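Local atomic coordinates of choline dehydrogenase and related flavoproteins (Aspergillus oryzae, PDB entry 3Q9T), a protein that oxidises formate as a formate oxidase of the glucose-methanol-choline oxidoreductase family, carrying 8-formyl-FAD at its catalytic site. Residues G91-S94 against S95-Y98; I49-P52 against S53-M56; P124-P127 against Y128-S132; S437-P440 against F441-P444. All coordinates share one frame; numbering follows the deposited sequence.

Contact 1: residues G91-S94 against S95-Y98. With FAY ([(2R,3S,4R,5R)-5-(6-amino-9H-purin-9-yl)-3,4-dihydroxytetrahydrofuran-2-yl]methyl (2R,3S,4S)-5-(8-formyl-7-methyl-2,4-dioxo-3,4-dihydrobenzo[g]pteridin-10(2H)-yl)-2,3,4-trihydroxypentyl dihydrogen diphosphate), chain D.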
loop_
_atom_site.group_PDB
_atom_site.type_symbol
_atom_site.label_atom_id
_atom_site.label_comp_id
_atom_site.label_asym_id
_atom_site.label_seq_id
_atom_site.Cartn_x
_atom_site.Cartn_y
_atom_site.Cartn_z
ATOM N N GLY A 91 3.290 -23.069 19.412
ATOM C CA GLY A 91 3.840 -23.530 18.149
ATOM C C GLY A 91 4.136 -22.373 17.213
ATOM O O GLY A 91 4.863 -22.521 16.237
ATOM N N GLY A 92 3.571 -21.212 17.514
ATOM C CA GLY A 92 3.853 -20.021 16.742
ATOM C C GLY A 92 3.612 -20.246 15.265
ATOM O O GLY A 92 2.619 -20.856 14.864
ATOM N N SER A 93 4.537 -19.778 14.447
ATOM C CA SER A 93 4.355 -19.883 13.004
ATOM C C SER A 93 4.497 -21.298 12.460
ATOM O O SER A 93 4.073 -21.555 11.338
ATOM C CB SER A 93 5.284 -18.923 12.268
ATOM O OG SER A 93 4.960 -17.578 12.594
ATOM N N SER A 94 5.081 -22.217 13.232
ATOM C CA SER A 94 5.093 -23.636 12.828
ATOM C C SER A 94 3.676 -24.251 12.890
ATOM O O SER A 94 3.431 -25.347 12.391
ATOM C CB SER A 94 6.079 -24.455 13.679
ATOM O OG SER A 94 5.540 -24.759 14.962
ATOM N N SER A 95 2.751 -23.536 13.516
ATOM C CA SER A 95 1.349 -23.946 13.555
ATOM C C SER A 95 0.502 -23.430 12.393
ATOM O O SER A 95 -0.651 -23.846 12.238
ATOM C CB SER A 95 0.704 -23.488 14.854
ATOM O OG SER A 95 1.182 -24.254 15.942
ATOM N N LEU A 96 1.033 -22.518 11.587
ATOM C CA LEU A 96 0.268 -22.082 10.417
ATOM C C LEU A 96 1.059 -22.029 9.104
ATOM O O LEU A 96 0.552 -21.514 8.106
ATOM C CB LEU A 96 -0.490 -20.761 10.670
ATOM C CG LEU A 96 0.189 -19.504 11.219
ATOM C CD1 LEU A 96 1.510 -19.165 10.539
ATOM C CD2 LEU A 96 -0.769 -18.293 11.191
ATOM N N ASN A 97 2.275 -22.579 9.106
ATOM C CA ASN A 97 3.161 -22.502 7.932
ATOM C C ASN A 97 2.850 -23.545 6.861
ATOM O O ASN A 97 1.910 -24.332 7.022
ATOM C CB ASN A 97 4.656 -22.478 8.332
ATOM C CG ASN A 97 5.206 -23.863 8.728
ATOM O OD1 ASN A 97 4.574 -24.896 8.498
ATOM N ND2 ASN A 97 6.404 -23.876 9.307
ATOM N N TYR A 98 3.597 -23.529 5.751
ATOM C CA TYR A 98 3.292 -24.426 4.625
ATOM C C TYR A 98 4.269 -25.616 4.488
ATOM O O TYR A 98 4.547 -26.120 3.388
ATOM C CB TYR A 98 3.090 -23.630 3.315
ATOM C CG TYR A 98 2.133 -22.474 3.531
ATOM C CD1 TYR A 98 2.385 -21.219 2.988
ATOM C CD2 TYR A 98 0.991 -22.633 4.325
ATOM C CE1 TYR A 98 1.526 -20.152 3.219
ATOM C CE2 TYR A 98 0.126 -21.573 4.568
ATOM C CZ TYR A 98 0.403 -20.331 4.011
ATOM O OH TYR A 98 -0.433 -19.261 4.248
HETATM P P FAY D . 10.189 -18.475 15.199
HETATM N N1 FAY D . 9.195 -21.947 6.588
HETATM C C2 FAY D . 9.422 -23.197 6.018
HETATM O O2 FAY D . 10.458 -23.805 6.261
HETATM N N3 FAY D . 8.351 -23.954 5.593
HETATM C C4 FAY D . 7.207 -23.310 5.194
HETATM O O4 FAY D . 6.607 -23.766 4.202
HETATM N N5 FAY D . 5.819 -21.377 5.384
HETATM C C6 FAY D . 4.186 -19.785 5.946
HETATM C C7 FAY D . 3.715 -18.755 6.741
HETATM C C8 FAY D . 4.533 -18.237 7.751
HETATM O O8 FAY D . 4.543 -16.948 9.708
HETATM C C9 FAY D . 5.764 -18.849 8.024
HETATM P PA FAY D . 7.474 -17.960 15.805
HETATM C "C1'" FAY D . 8.486 -19.866 8.466
HETATM C C10 FAY D . 7.973 -21.334 6.441
HETATM N N10 FAY D . 7.589 -20.305 7.306
HETATM N N1A FAY D . 3.678 -11.882 24.067
HETATM O O1A FAY D . 6.505 -16.994 15.209
HETATM C C1B FAY D . 4.770 -15.548 20.470
HETATM O O1P FAY D . 10.406 -19.394 16.376
HETATM C "C2'" FAY D . 8.314 -20.776 9.704
HETATM O "O2'" FAY D . 6.958 -20.977 9.887
HETATM C C2A FAY D . 3.547 -13.252 24.192
HETATM O O2A FAY D . 7.287 -19.374 15.346
HETATM C C2B FAY D . 4.016 -15.824 19.181
HETATM O O2B FAY D . 2.625 -16.008 19.375
HETATM O O2P FAY D . 11.406 -17.600 14.958
HETATM C "C3'" FAY D . 8.970 -20.446 11.085
HETATM O "O3'" FAY D . 8.164 -20.717 12.230
HETATM N N3A FAY D . 3.878 -14.089 23.139
HETATM C C3B FAY D . 4.677 -17.103 18.717
HETATM O O3B FAY D . 4.083 -18.185 19.391
HETATM O O3P FAY D . 8.962 -17.476 15.506
HETATM C "C4'" FAY D . 9.498 -19.041 11.237
HETATM O "O4'" FAY D . 10.297 -18.802 10.082
HETATM C C4A FAY D . 4.340 -13.557 21.978
HETATM C C4B FAY D . 6.089 -16.985 19.236
HETATM O O4B FAY D . 6.091 -15.940 20.194
HETATM C C4X FAY D . 7.027 -21.981 5.623
HETATM C "C5'" FAY D . 10.308 -18.895 12.548
HETATM O "O5'" FAY D . 9.752 -19.252 13.823
HETATM C C5A FAY D . 4.488 -12.180 21.837
HETATM C C5B FAY D . 7.070 -16.704 18.114
HETATM O O5B FAY D . 7.288 -17.908 17.421
HETATM C C5X FAY D . 5.495 -20.236 6.084
HETATM C C6A FAY D . 4.148 -11.330 22.888
HETATM N N6A FAY D . 4.195 -10.001 22.718
HETATM N N7A FAY D . 4.965 -11.938 20.599
HETATM C C7M FAY D . 2.407 -18.103 6.361
HETATM C C8A FAY D . 5.136 -13.112 19.955
HETATM C C8M FAY D . 3.886 -17.435 8.814
HETATM C C9A FAY D . 6.284 -19.818 7.169
HETATM N N9A FAY D . 4.748 -14.116 20.792
HETATM O O HOH W 1 4.402 -27.265 10.191
#
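Asn-97 holds CG between its own backbone N and carbonyl carbon (chi1 77°), which brings its amide, with ND2 leading, to the ribityl hydroxyl O2' of FAY; the backbone path itself sets CB 3.2 Å from Ser-93 O. Ser-93 swings OG to the side of its backbone N (chi1 -64°), where it faces the cofactor. The turn between them is a short 3-10 segment: Ser-95 N donates to Gly-92 O at 3.0 Å and Leu-96 N to Ser-93 O at 3.2 Å. At its start, Ser-93 N gives a hydrogen bond of 2.9 Å to phosphate oxygen O2A of FAY. Ser-93 OG is hydrogen-bonded to Gly-87 N and lies near both FAY O1A and the formyl oxygen O8, its own proton not settled between them. Farther on, Leu-96 CD1 packs 3.4 Å from the formyl carbon C8M, and one face of the Tyr-98 ring covers FAY C6, offset toward the ring's rim. Asn-97 ND2 donates to O2' at 3.0 Å and to Gln-555 OE1, while OD1 accepts from Phe-99 N, which fixes which end of the amide is N and which is O. The Ser-93 N-H probably helps to offset the phosphate charge.

Contact 2: residues I49-P52 against S53-M56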
loop_
_atom_site.group_PDB
_atom_site.type_symbol
_atom_site.label_atom_id
_atom_site.label_comp_id
_atom_site.label_asym_id
_atom_site.label_seq_id
_atom_site.Cartn_x
_atom_site.Cartn_y
_atom_site.Cartn_z
ATOM N N ILE A 49 -5.661 -26.074 12.347
ATOM C CA ILE A 49 -4.224 -26.139 12.605
ATOM C C ILE A 49 -3.647 -27.500 12.240
ATOM O O ILE A 49 -2.590 -27.582 11.589
ATOM C CB ILE A 49 -3.874 -25.785 14.072
ATOM C CG1 ILE A 49 -3.976 -24.270 14.277
ATOM C CG2 ILE A 49 -2.463 -26.258 14.424
ATOM C CD1 ILE A 49 -3.861 -23.820 15.736
ATOM N N THR A 50 -4.343 -28.572 12.628
ATOM C CA THR A 50 -3.771 -29.915 12.474
ATOM C C THR A 50 -3.898 -30.463 11.054
ATOM O O THR A 50 -3.156 -31.373 10.656
ATOM C CB THR A 50 -4.336 -30.917 13.489
ATOM O OG1 THR A 50 -5.762 -31.019 13.338
ATOM C CG2 THR A 50 -4.003 -30.464 14.911
ATOM N N THR A 51 -4.831 -29.891 10.302
ATOM C CA THR A 51 -5.144 -30.328 8.935
ATOM C C THR A 51 -4.347 -29.575 7.874
ATOM O O THR A 51 -4.601 -28.396 7.638
ATOM C CB THR A 51 -6.608 -30.055 8.637
ATOM O OG1 THR A 51 -7.417 -30.673 9.647
ATOM C CG2 THR A 51 -6.972 -30.571 7.251
ATOM N N PRO A 52 -3.392 -30.253 7.218
ATOM C CA PRO A 52 -2.474 -29.505 6.344
ATOM C C PRO A 52 -3.145 -28.727 5.219
ATOM O O PRO A 52 -2.605 -27.691 4.828
ATOM C CB PRO A 52 -1.553 -30.589 5.779
ATOM C CG PRO A 52 -1.565 -31.656 6.838
ATOM C CD PRO A 52 -2.974 -31.651 7.394
ATOM N N SER A 53 -4.283 -29.183 4.706
ATOM C CA SER A 53 -4.876 -28.491 3.557
ATOM C C SER A 53 -5.578 -27.195 3.948
ATOM O O SER A 53 -5.954 -26.410 3.084
ATOM C CB SER A 53 -5.827 -29.401 2.756
ATOM O OG SER A 53 -6.987 -29.763 3.487
ATOM N N SER A 54 -5.745 -26.979 5.249
ATOM C CA SER A 54 -6.387 -25.776 5.768
ATOM C C SER A 54 -5.403 -24.628 6.012
ATOM O O SER A 54 -5.828 -23.522 6.334
ATOM C CB SER A 54 -7.095 -26.076 7.093
ATOM O OG SER A 54 -8.282 -26.815 6.906
ATOM N N ALA A 55 -4.103 -24.891 5.877
ATOM C CA ALA A 55 -3.065 -23.903 6.234
ATOM C C ALA A 55 -3.351 -22.479 5.750
ATOM O O ALA A 55 -3.411 -21.542 6.556
ATOM C CB ALA A 55 -1.697 -24.361 5.753
ATOM N N MET A 56 -3.524 -22.320 4.440
ATOM C CA MET A 56 -3.784 -21.004 3.862
ATOM C C MET A 56 -4.990 -20.302 4.483
ATOM O O MET A 56 -4.984 -19.084 4.653
ATOM C CB MET A 56 -3.881 -21.079 2.331
ATOM C CG MET A 56 -2.566 -21.501 1.730
ATOM S SD MET A 56 -2.405 -21.408 -0.058
ATOM C CE MET A 56 -3.270 -22.906 -0.527
#
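Thr-51 leans its side chain over Ser-53 and Ser-54 of the following turn, beginning with CB, 4.0 Å from Ser-54 OG. At CB the chain forks: the methyl CG2 stands opposite the backbone N and reaches over the two serines, 3.8 Å from Ser-53 OG and 4.0 Å from Ser-54 OG. The other branch, OG1, is set beside the backbone N (chi1 -54°) and turns back to hydrogen-bond Pro-47 O, in the helical turn that the chain has just left. The threonine thus presents carbon to the turn ahead and oxygen to the one behind. Here the short helix 47-50 ends, Thr-51 departs from helical backbone angles, and a 3-10 segment starts at Pro-52, within the flavin-binding part of the GMC fold. Thr-51 O starts the new turn by accepting Ser-54 N at 3.0 Å, the donor standing above the carbonyl plane. Pro-52 O then accepts Ala-55 N weakly at 3.3 Å, and Ala-55 CB sits 3.6 Å from the same oxygen. Beyond the turn, Ser-53 OG donates to Val-348 O, and the backbones of these two residues are hydrogen-bonded as well, so the serine is held to that loop by both its main chain and its hydroxyl. Helix 331-343 covers the corner through Tyr-340, which touches both Thr-51 and Pro-52. Pro-52 also touches Phe-99, the residue that follows the FAD-binding Tyr-98.

Contact 3: residues P124-P127 against Y128-S132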
loop_
_atom_site.group_PDB
_atom_site.type_symbol
_atom_site.label_atom_id
_atom_site.label_comp_id
_atom_site.label_asym_id
_atom_site.label_seq_id
_atom_site.Cartn_x
_atom_site.Cartn_y
_atom_site.Cartn_z
ATOM N N PRO A 124 29.326 -28.386 11.419
ATOM C CA PRO A 124 28.881 -28.389 12.820
ATOM C C PRO A 124 27.367 -28.257 12.977
ATOM O O PRO A 124 26.829 -28.795 13.924
ATOM C CB PRO A 124 29.585 -27.170 13.413
ATOM C CG PRO A 124 30.777 -26.973 12.543
ATOM C CD PRO A 124 30.336 -27.347 11.164
ATOM N N LEU A 125 26.692 -27.577 12.060
ATOM C CA LEU A 125 25.248 -27.365 12.176
ATOM C C LEU A 125 24.385 -28.525 11.640
ATOM O O LEU A 125 23.234 -28.704 12.062
ATOM C CB LEU A 125 24.854 -26.047 11.496
ATOM C CG LEU A 125 25.244 -24.786 12.266
ATOM C CD1 LEU A 125 24.777 -23.542 11.538
ATOM C CD2 LEU A 125 24.619 -24.835 13.654
ATOM N N VAL A 126 24.931 -29.310 10.713
ATOM C CA VAL A 126 24.205 -30.471 10.185
ATOM C C VAL A 126 23.404 -31.270 11.219
ATOM O O VAL A 126 22.228 -31.547 11.002
ATOM C CB VAL A 126 25.124 -31.432 9.402
ATOM C CG1 VAL A 126 24.473 -32.825 9.275
ATOM C CG2 VAL A 126 25.430 -30.856 8.036
ATOM N N PRO A 127 24.040 -31.667 12.332
ATOM C CA PRO A 127 23.289 -32.434 13.334
ATOM C C PRO A 127 22.136 -31.632 13.912
ATOM O O PRO A 127 21.057 -32.181 14.134
ATOM C CB PRO A 127 24.333 -32.750 14.418
ATOM C CG PRO A 127 25.495 -31.865 14.128
ATOM C CD PRO A 127 25.468 -31.548 12.673
ATOM N N TYR A 128 22.353 -30.342 14.136
ATOM C CA TYR A 128 21.282 -29.484 14.625
ATOM C C TYR A 128 20.161 -29.308 13.592
ATOM O O TYR A 128 18.997 -29.157 13.968
ATOM C CB TYR A 128 21.837 -28.138 15.131
ATOM C CG TYR A 128 22.736 -28.298 16.345
ATOM C CD1 TYR A 128 22.256 -28.878 17.517
ATOM C CD2 TYR A 128 24.069 -27.894 16.312
ATOM C CE1 TYR A 128 23.084 -29.054 18.630
ATOM C CE2 TYR A 128 24.907 -28.069 17.421
ATOM C CZ TYR A 128 24.406 -28.647 18.571
ATOM O OH TYR A 128 25.229 -28.797 19.668
ATOM N N LEU A 129 20.507 -29.352 12.299
ATOM C CA LEU A 129 19.502 -29.325 11.222
ATOM C C LEU A 129 18.667 -30.618 11.179
ATOM O O LEU A 129 17.608 -30.673 10.557
ATOM C CB LEU A 129 20.163 -29.078 9.856
ATOM C CG LEU A 129 20.673 -27.656 9.621
ATOM C CD1 LEU A 129 21.722 -27.596 8.521
ATOM C CD2 LEU A 129 19.497 -26.695 9.338
ATOM N N ARG A 130 19.147 -31.663 11.843
ATOM C CA ARG A 130 18.482 -32.954 11.769
ATOM C C ARG A 130 17.872 -33.396 13.100
ATOM O O ARG A 130 16.959 -34.223 13.136
ATOM C CB ARG A 130 19.466 -33.982 11.230
ATOM C CG ARG A 130 19.940 -33.603 9.835
ATOM C CD ARG A 130 21.068 -34.481 9.313
ATOM N NE ARG A 130 21.424 -34.086 7.954
ATOM C CZ ARG A 130 22.329 -34.707 7.210
ATOM N NH1 ARG A 130 22.979 -35.769 7.697
ATOM N NH2 ARG A 130 22.576 -34.268 5.981
ATOM N N LYS A 131 18.345 -32.817 14.196
ATOM C CA LYS A 131 17.953 -33.303 15.516
ATOM C C LYS A 131 16.443 -33.303 15.796
ATOM O O LYS A 131 15.933 -34.228 16.432
ATOM C CB LYS A 131 18.697 -32.535 16.614
ATOM C CG LYS A 131 18.697 -33.244 17.968
ATOM C CD LYS A 131 19.557 -32.505 18.989
ATOM C CE LYS A 131 19.483 -33.139 20.372
ATOM N NZ LYS A 131 20.378 -32.415 21.312
ATOM N N SER A 132 15.733 -32.271 15.341
ATOM C CA SER A 132 14.321 -32.109 15.682
ATOM C C SER A 132 13.399 -33.155 15.044
ATOM O O SER A 132 12.299 -33.409 15.527
ATOM C CB SER A 132 13.832 -30.712 15.269
ATOM O OG SER A 132 14.730 -29.703 15.692
#
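Pro-127 O is gripped by two successive backbone amides, Arg-130 N at 3.0 Å and Lys-131 N at 2.8 Å, the second bond weak because it is strongly bent. They mark the loosely bonded last turn of helix 122-131, which is kinked at Pro-127: the proline nitrogen bears no hydrogen for the preceding turn. Across the kink, Leu-129 N still reaches Leu-125 O at 2.8 Å, with the donor almost in line with the carbonyl (C=O...N angle 164°). Leu-125 and Tyr-128 cross at about a right angle, CD2 of the leucine meeting ring atom CD2 of the tyrosine at 4.1 Å. The ring's hydroxyl is hydrogen-bonded to Asp-567 of helix 555-572. The same helix receives Leu-125 on Lys-564 and Leu-129 on Ala-560, so this face of helix 122-131 lies against the C-terminal helix. On another side, Arg-130 runs alongside Val-126 in the same direction. Its CG is turned opposite the carbonyl carbon (chi1 -61°) and the chain is extended from there to NE, laying the guanidinium across the valine. NH2 makes a salt bridge with Asp-190 and a hydrogen bond to Tyr-189 O, which should hold the flat group in this pose. Val-126 CG1 sits over the centre of one guanidinium face, 3.5 Å from Arg-130 CZ.

Contact 4: residues S437-P440 against F441-P444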
loop_
_atom_site.group_PDB
_atom_site.type_symbol
_atom_site.label_atom_id
_atom_site.label_comp_id
_atom_site.label_asym_id
_atom_site.label_seq_id
_atom_site.Cartn_x
_atom_site.Cartn_y
_atom_site.Cartn_z
ATOM N N SER A 437 5.670 2.902 19.375
ATOM C CA SER A 437 5.489 3.541 20.679
ATOM C C SER A 437 5.947 2.559 21.752
ATOM O O SER A 437 6.495 1.511 21.424
ATOM C CB SER A 437 4.018 3.881 20.908
ATOM O OG SER A 437 3.279 2.690 21.144
ATOM N N ALA A 438 5.704 2.896 23.021
ATOM C CA ALA A 438 6.089 2.056 24.156
ATOM C C ALA A 438 4.952 1.117 24.603
ATOM O O ALA A 438 5.067 0.421 25.609
ATOM C CB ALA A 438 6.530 2.926 25.312
ATOM N N ASP A 439 3.862 1.109 23.846
ATOM C CA ASP A 439 2.708 0.247 24.112
ATOM C C ASP A 439 2.992 -1.187 23.648
ATOM O O ASP A 439 3.155 -1.452 22.440
ATOM C CB ASP A 439 1.483 0.817 23.386
ATOM C CG ASP A 439 0.233 -0.008 23.582
ATOM O OD1 ASP A 439 0.300 -1.138 24.116
ATOM O OD2 ASP A 439 -0.834 0.487 23.178
ATOM N N PRO A 440 3.076 -2.118 24.610
ATOM C CA PRO A 440 3.359 -3.537 24.356
ATOM C C PRO A 440 2.282 -4.231 23.515
ATOM O O PRO A 440 2.565 -5.292 22.952
ATOM C CB PRO A 440 3.405 -4.148 25.763
ATOM C CG PRO A 440 2.718 -3.127 26.661
ATOM C CD PRO A 440 3.033 -1.808 26.049
ATOM N N PHE A 441 1.091 -3.642 23.418
ATOM C CA PHE A 441 0.016 -4.229 22.620
ATOM C C PHE A 441 -0.064 -3.669 21.199
ATOM O O PHE A 441 -0.934 -4.060 20.427
ATOM C CB PHE A 441 -1.337 -4.076 23.317
ATOM C CG PHE A 441 -1.449 -4.864 24.575
ATOM C CD1 PHE A 441 -1.798 -6.199 24.536
ATOM C CD2 PHE A 441 -1.173 -4.277 25.810
ATOM C CE1 PHE A 441 -1.903 -6.923 25.702
ATOM C CE2 PHE A 441 -1.269 -4.999 26.973
ATOM C CZ PHE A 441 -1.638 -6.325 26.922
ATOM N N GLN A 442 0.832 -2.750 20.852
ATOM C CA GLN A 442 0.887 -2.301 19.465
ATOM C C GLN A 442 1.953 -3.057 18.689
ATOM O O GLN A 442 3.049 -3.331 19.195
ATOM C CB GLN A 442 1.149 -0.797 19.366
ATOM C CG GLN A 442 -0.112 0.031 19.314
ATOM C CD GLN A 442 0.168 1.517 19.236
ATOM O OE1 GLN A 442 1.321 1.945 19.083
ATOM N NE2 GLN A 442 -0.888 2.316 19.342
ATOM N N GLN A 443 1.633 -3.390 17.449
ATOM C CA GLN A 443 2.613 -4.051 16.600
ATOM C C GLN A 443 3.826 -3.142 16.386
ATOM O O GLN A 443 3.700 -1.917 16.341
ATOM C CB GLN A 443 1.986 -4.463 15.272
ATOM C CG GLN A 443 1.672 -3.317 14.328
ATOM C CD GLN A 443 1.528 -3.820 12.918
ATOM O OE1 GLN A 443 0.473 -4.327 12.542
ATOM N NE2 GLN A 443 2.601 -3.733 12.137
ATOM N N PRO A 444 5.019 -3.741 16.295
ATOM C CA PRO A 444 6.141 -2.882 15.921
ATOM C C PRO A 444 5.929 -2.477 14.463
ATOM O O PRO A 444 5.123 -3.098 13.751
ATOM C CB PRO A 444 7.344 -3.821 16.045
ATOM C CG PRO A 444 6.778 -5.169 15.699
ATOM C CD PRO A 444 5.384 -5.170 16.297
#
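Asp-439 to Gln-442 form a type I beta turn, Gln-442 N donating to Asp-439 O at 3.1 Å with Pro-440 and Phe-441 at the two corner positions. The carboxylate of Asp-439 reinforces it: with CG opposite the backbone N (chi1 179°), OD1 reaches forward and accepts Phe-441 N at 2.7 Å, the amide arriving from above the carboxylate plane. This is an Asx turn laid over the beta turn. Ser-437 adds an ST turn, its OG accepting Asp-439 N at 3.2 Å. The hydroxyl's own proton goes to Gln-442 OE1, 2.9 Å from OG, which bridges the ST turn to the last residue of the beta turn. The Gln-442 side chain, extended beyond CG, passes the carboxylate at about a right angle, with CG 4.0 Å from Asp-439 OD2 and the two flat groups only 28° apart in tilt. Pro-440 CG touches Phe-441 CD2 at 4.1 Å. The Phe-441 ring also stacks with His-228, in strand 227-235, whose NE2 is hydrogen-bonded to Pro-440 O. The loop joins strand 431-434 to strand 445-447 at the surface, and Lys-273 of helix 267-277 ties it down by donating to Pro-440 O and Gln-442 O.

From the N terminus the four contacts come in the order 2, 1, 3, 4, each local to a few residues; they follow in series, and none nests or crosses. Contact 2 turns the chain out of helix 47-50, and contact 1 shapes the loop between strands 83-84 and 100-101. These two touch: Tyr-98 CD2 packs 3.5 Å from Ala-55 CB, so the turn at 53-56 backs the flavin-facing loop. Contact 3 lies within helix 122-131, which packs on helix 555-572, its nearest atoms about 10 Å from contact 1. Contact 4 shapes the bend between strands 431-434 and 445-447, standing apart, about 13 Å from contact 1 at the nearest atoms.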